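Local structure of Iron(3+)-hydroxamate-binding protein FhuD (Bacillus subtilis subsp. subtilis, 3G9Q) at residues S170-Y173 with K174-L178; Y159-G162 with K163-R167. The protein binds iron(3+)-hydroxamate complexes such as ferrichrome and passes them to the membrane permease of the FhuCBGD ABC transporter. All blocks are in the same frame, centred on the assembly; numbering follows the deposited sequence.

Contact 1: S170-Y173 with K174-L178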
loop_
_atom_site.group_PDB
_atom_site.type_symbol
_atom_site.label_atom_id
_atom_site.label_comp_id
_atom_site.label_asym_id
_atom_site.label_seq_id
_atom_site.Cartn_x
_atom_site.Cartn_y
_atom_site.Cartn_z
ATOM N N SER A 170 6.286 5.013 3.514
ATOM C CA SER A 170 5.834 5.904 4.574
ATOM C C SER A 170 5.776 5.171 5.908
ATOM O O SER A 170 5.918 5.790 6.961
ATOM C CB SER A 170 4.461 6.522 4.242
ATOM O OG SER A 170 3.379 5.634 4.499
ATOM N N ILE A 171 5.590 3.853 5.868
ATOM C CA ILE A 171 5.521 3.068 7.104
ATOM C C ILE A 171 6.895 3.016 7.780
ATOM O O ILE A 171 7.076 3.400 8.950
ATOM C CB ILE A 171 5.081 1.583 6.843
ATOM C CG1 ILE A 171 4.073 1.504 5.689
ATOM C CG2 ILE A 171 4.477 0.997 8.101
ATOM C CD1 ILE A 171 2.752 2.303 5.840
ATOM N N ILE A 172 7.860 2.534 7.007
ATOM C CA ILE A 172 9.234 2.349 7.451
ATOM C C ILE A 172 10.041 3.603 7.776
ATOM O O ILE A 172 10.750 3.644 8.792
ATOM C CB ILE A 172 9.982 1.506 6.412
ATOM C CG1 ILE A 172 9.412 0.079 6.461
ATOM C CG2 ILE A 172 11.466 1.589 6.644
ATOM C CD1 ILE A 172 9.913 -0.759 7.627
ATOM N N TYR A 173 9.928 4.629 6.944
ATOM C CA TYR A 173 10.707 5.821 7.185
ATOM C C TYR A 173 10.034 6.919 7.984
ATOM O O TYR A 173 10.714 7.839 8.426
ATOM C CB TYR A 173 11.229 6.367 5.855
ATOM C CG TYR A 173 12.151 5.414 5.123
ATOM C CD1 TYR A 173 11.877 5.022 3.811
ATOM C CD2 TYR A 173 13.294 4.886 5.743
ATOM C CE1 TYR A 173 12.706 4.131 3.132
ATOM C CE2 TYR A 173 14.134 3.989 5.065
ATOM C CZ TYR A 173 13.825 3.621 3.761
ATOM O OH TYR A 173 14.628 2.739 3.081
ATOM N N LYS A 174 8.718 6.828 8.188
ATOM C CA LYS A 174 7.985 7.853 8.951
ATOM C C LYS A 174 7.306 7.319 10.216
ATOM O O LYS A 174 7.533 7.837 11.307
ATOM C CB LYS A 174 6.901 8.522 8.097
ATOM C CG LYS A 174 7.362 9.248 6.856
ATOM C CD LYS A 174 6.220 10.083 6.281
ATOM C CE LYS A 174 5.897 11.285 7.182
ATOM N NZ LYS A 174 7.100 12.157 7.405
ATOM N N ASP A 175 6.452 6.307 10.068
ATOM C CA ASP A 175 5.753 5.738 11.219
ATOM C C ASP A 175 6.691 4.974 12.150
ATOM O O ASP A 175 6.542 5.024 13.365
ATOM C CB ASP A 175 4.638 4.783 10.779
ATOM C CG ASP A 175 3.554 5.464 9.978
ATOM O OD1 ASP A 175 3.767 5.688 8.773
ATOM O OD2 ASP A 175 2.485 5.777 10.552
ATOM N N LEU A 176 7.649 4.258 11.575
ATOM C CA LEU A 176 8.584 3.483 12.373
ATOM C C LEU A 176 9.890 4.239 12.644
ATOM O O LEU A 176 10.734 3.796 13.432
ATOM C CB LEU A 176 8.876 2.151 11.678
ATOM C CG LEU A 176 7.700 1.178 11.523
ATOM C CD1 LEU A 176 8.128 0.017 10.660
ATOM C CD2 LEU A 176 7.227 0.689 12.877
ATOM N N GLY A 177 10.043 5.385 11.986
ATOM C CA GLY A 177 11.229 6.209 12.155
ATOM C C GLY A 177 12.548 5.476 11.969
ATOM O O GLY A 177 13.548 5.814 12.609
ATOM N N LEU A 178 12.554 4.477 11.092
ATOM C CA LEU A 178 13.754 3.703 10.827
ATOM C C LEU A 178 14.677 4.490 9.885
ATOM O O LEU A 178 14.198 5.276 9.077
ATOM C CB LEU A 178 13.350 2.344 10.247
ATOM C CG LEU A 178 12.493 1.553 11.243
ATOM C CD1 LEU A 178 11.891 0.291 10.585
ATOM C CD2 LEU A 178 13.337 1.194 12.438
#
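Ile172 packs against Leu176 and Leu178 where helix 169-175 runs out, and its side chain shows how one branched residue can bridge the last helical turn and the loop after it. From CB the chain divides. The methyl CG2 stands anti to the backbone N and lies 4.1 Å from CB of Leu178; the same methyl lies over one face of the adjoining Tyr173 ring, toward its rim. CG1 takes the opposite course, beside the backbone N and anti to the carbonyl carbon (chi1 -69°), and the next torsion (chi2 -78°) sets CD1 against a pair of neighbouring leucine methyls. There CD1 of Ile172 meets CD1 of Leu176 at 3.6 Å and CD1 of Leu178 at 3.7 Å, the isoleucine crossing each leucine at a slant. Backbone bonds set the course of the chain. Leu176 N donates to Ile171 O at 2.8 Å, nearly in line with the carbonyl (C=O...N 177°), and Asp175 N reaches Ser170 O at 3.2 Å; both bonds span five residues, as in a pi-type turn. Gly177, with positive phi, takes the chain out of the helix, and Leu178 N then returns to Ile172 O at 3.0 Å. The Tyr173 ring has CD2 at its edge 3.5 Å from Leu178 O, while its OH bonds to Ile148 O, which holds the far end of the ring to strand 148-154. The three aliphatic tips thus form one apolar patch directed into the protein. Ile171, Ile172 and Leu176 rest on Ile265 of helix 255-270, Leu178 lies against Ile139 and Val143 of the long helix 118-143, and Ile148 of strand 148-154 meets both Ile172 and Leu178, so this helix end is wedged between two helices and the sheet.

Contact 2: Y159-G162 with K163-R167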
loop_
_atom_site.group_PDB
_atom_site.type_symbol
_atom_site.label_atom_id
_atom_site.label_comp_id
_atom_site.label_asym_id
_atom_site.label_seq_id
_atom_site.Cartn_x
_atom_site.Cartn_y
_atom_site.Cartn_z
ATOM N N TYR A 159 14.553 -0.175 -8.737
ATOM C CA TYR A 159 13.994 1.003 -8.079
ATOM C C TYR A 159 14.266 0.980 -6.562
ATOM O O TYR A 159 13.967 -0.003 -5.896
ATOM C CB TYR A 159 12.472 1.092 -8.353
ATOM C CG TYR A 159 12.057 0.854 -9.806
ATOM C CD1 TYR A 159 11.390 -0.325 -10.183
ATOM C CD2 TYR A 159 12.329 1.800 -10.805
ATOM C CE1 TYR A 159 11.000 -0.559 -11.522
ATOM C CE2 TYR A 159 11.946 1.576 -12.148
ATOM C CZ TYR A 159 11.284 0.394 -12.496
ATOM O OH TYR A 159 10.911 0.163 -13.806
ATOM N N VAL A 160 14.878 2.042 -6.037
ATOM C CA VAL A 160 15.142 2.153 -4.600
ATOM C C VAL A 160 14.134 3.168 -4.100
ATOM O O VAL A 160 14.271 4.362 -4.357
ATOM C CB VAL A 160 16.593 2.643 -4.287
ATOM C CG1 VAL A 160 16.951 3.809 -5.184
ATOM C CG2 VAL A 160 16.711 3.056 -2.832
ATOM N N PHE A 161 13.109 2.689 -3.399
ATOM C CA PHE A 161 12.054 3.571 -2.913
ATOM C C PHE A 161 12.379 4.371 -1.675
ATOM O O PHE A 161 13.235 3.998 -0.883
ATOM C CB PHE A 161 10.777 2.778 -2.676
ATOM C CG PHE A 161 10.286 2.074 -3.898
ATOM C CD1 PHE A 161 10.593 0.733 -4.114
ATOM C CD2 PHE A 161 9.579 2.767 -4.873
ATOM C CE1 PHE A 161 10.201 0.092 -5.291
ATOM C CE2 PHE A 161 9.185 2.141 -6.048
ATOM C CZ PHE A 161 9.496 0.798 -6.261
ATOM N N GLY A 162 11.698 5.499 -1.535
ATOM C CA GLY A 162 11.890 6.349 -0.380
ATOM C C GLY A 162 10.657 6.229 0.497
ATOM O O GLY A 162 10.110 5.143 0.654
ATOM N N LYS A 163 10.203 7.344 1.051
ATOM C CA LYS A 163 9.046 7.320 1.918
ATOM C C LYS A 163 7.764 7.783 1.249
ATOM O O LYS A 163 6.668 7.542 1.756
ATOM C CB LYS A 163 9.301 8.171 3.170
ATOM C CG LYS A 163 9.463 9.663 2.929
ATOM C CD LYS A 163 9.732 10.390 4.247
ATOM C CE LYS A 163 9.836 11.901 4.035
ATOM N NZ LYS A 163 9.988 12.668 5.311
ATOM N N ASP A 164 7.886 8.432 0.101
ATOM C CA ASP A 164 6.707 8.942 -0.574
ATOM C C ASP A 164 6.347 8.240 -1.868
ATOM O O ASP A 164 5.962 8.885 -2.836
ATOM C CB ASP A 164 6.876 10.447 -0.811
ATOM C CG ASP A 164 6.689 11.254 0.458
ATOM O OD1 ASP A 164 7.661 11.443 1.224
ATOM O OD2 ASP A 164 5.543 11.685 0.698
ATOM N N PHE A 165 6.449 6.919 -1.887
ATOM C CA PHE A 165 6.115 6.205 -3.105
ATOM C C PHE A 165 5.572 4.799 -2.886
ATOM O O PHE A 165 5.756 3.920 -3.737
ATOM C CB PHE A 165 7.334 6.148 -4.021
ATOM C CG PHE A 165 7.015 6.455 -5.442
ATOM C CD1 PHE A 165 6.837 7.766 -5.854
ATOM C CD2 PHE A 165 6.797 5.433 -6.352
ATOM C CE1 PHE A 165 6.434 8.054 -7.164
ATOM C CE2 PHE A 165 6.394 5.706 -7.665
ATOM C CZ PHE A 165 6.209 7.016 -8.072
ATOM N N GLY A 166 4.905 4.584 -1.753
ATOM C CA GLY A 166 4.346 3.276 -1.464
ATOM C C GLY A 166 5.402 2.259 -1.100
ATOM O O GLY A 166 6.499 2.614 -0.671
ATOM N N ARG A 167 5.070 0.988 -1.297
ATOM C CA ARG A 167 5.959 -0.125 -0.964
ATOM C C ARG A 167 6.476 -0.065 0.482
ATOM O O ARG A 167 7.628 -0.409 0.764
ATOM C CB ARG A 167 7.133 -0.200 -1.942
ATOM C CG ARG A 167 6.775 -0.749 -3.316
ATOM C CD ARG A 167 6.264 0.333 -4.238
ATOM N NE ARG A 167 5.881 -0.200 -5.545
ATOM C CZ ARG A 167 5.646 0.547 -6.620
ATOM N NH1 ARG A 167 5.755 1.866 -6.551
ATOM N NH2 ARG A 167 5.304 -0.027 -7.764
HETATM O O HOH W 1 7.704 4.879 -0.598
#
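Arg167 lies over one face of the Phe161 ring, an example of an arginine that packs through its aliphatic carbons. The CD methylene sits almost above the ring centre, 3.9 Å from the centroid and 13° off the normal, a CH-pi contact. A bend at chi2 (86°) sends the rest of the chain on across the ring and carries the guanidinium, tilted 23° from the ring plane, past the ring's CE2-CZ side: NH1 of Arg167 is 3.5 Å from CE2 of Phe161. NH1 also makes a weak hydrogen bond to Phe165 O. Phe165 meets the same ring differently, bringing CD2 to its edge, 4.1 Å from Phe161 CE2, and its own ring goes on to meet Tyr195. With an alanine here in place of Phe161, the Arg167 chain would probably lose its flat support and be freer to swing, and Phe165 would be left without the ring that meets its CD2. Inside the turn, one water donates to Gly162 O and Gly166 O and accepts from Phe165 N at 2.7 Å, tying the loop's two limbs together. The whole is a strand-to-helix connection: strand 157-161, paired with strands 148-154 and 195-198, hands over through a loop that holds one bridging water to helix 169-175, within one alpha/beta lobe of the two-lobed fold that siderophore-binding proteins of this family share.

Overall arrangement
The two contacts follow one another in the chain: contact 2 leaves strand 157-161, and contact 1 closes helix 169-175, which comes next. Both are partly buried, but they use different chemistry. Contact 1 combines aliphatic packing with backbone hydrogen bonds, and four of its touching residues are buried while only Lys174 is exposed; contact 2 relies on aromatic faces and edges, an arginine and a bridging water, and has two buried and two exposed residues, with Phe161 buried and Phe165 exposed. They meet directly, Tyr173 CD1 packing 3.6 Å from Gly162 O and Ser170 CB 3.5 Å from Lys163 O. Nearby, the ammonium groups of Lys163 and Lys174 come close at the more open margin.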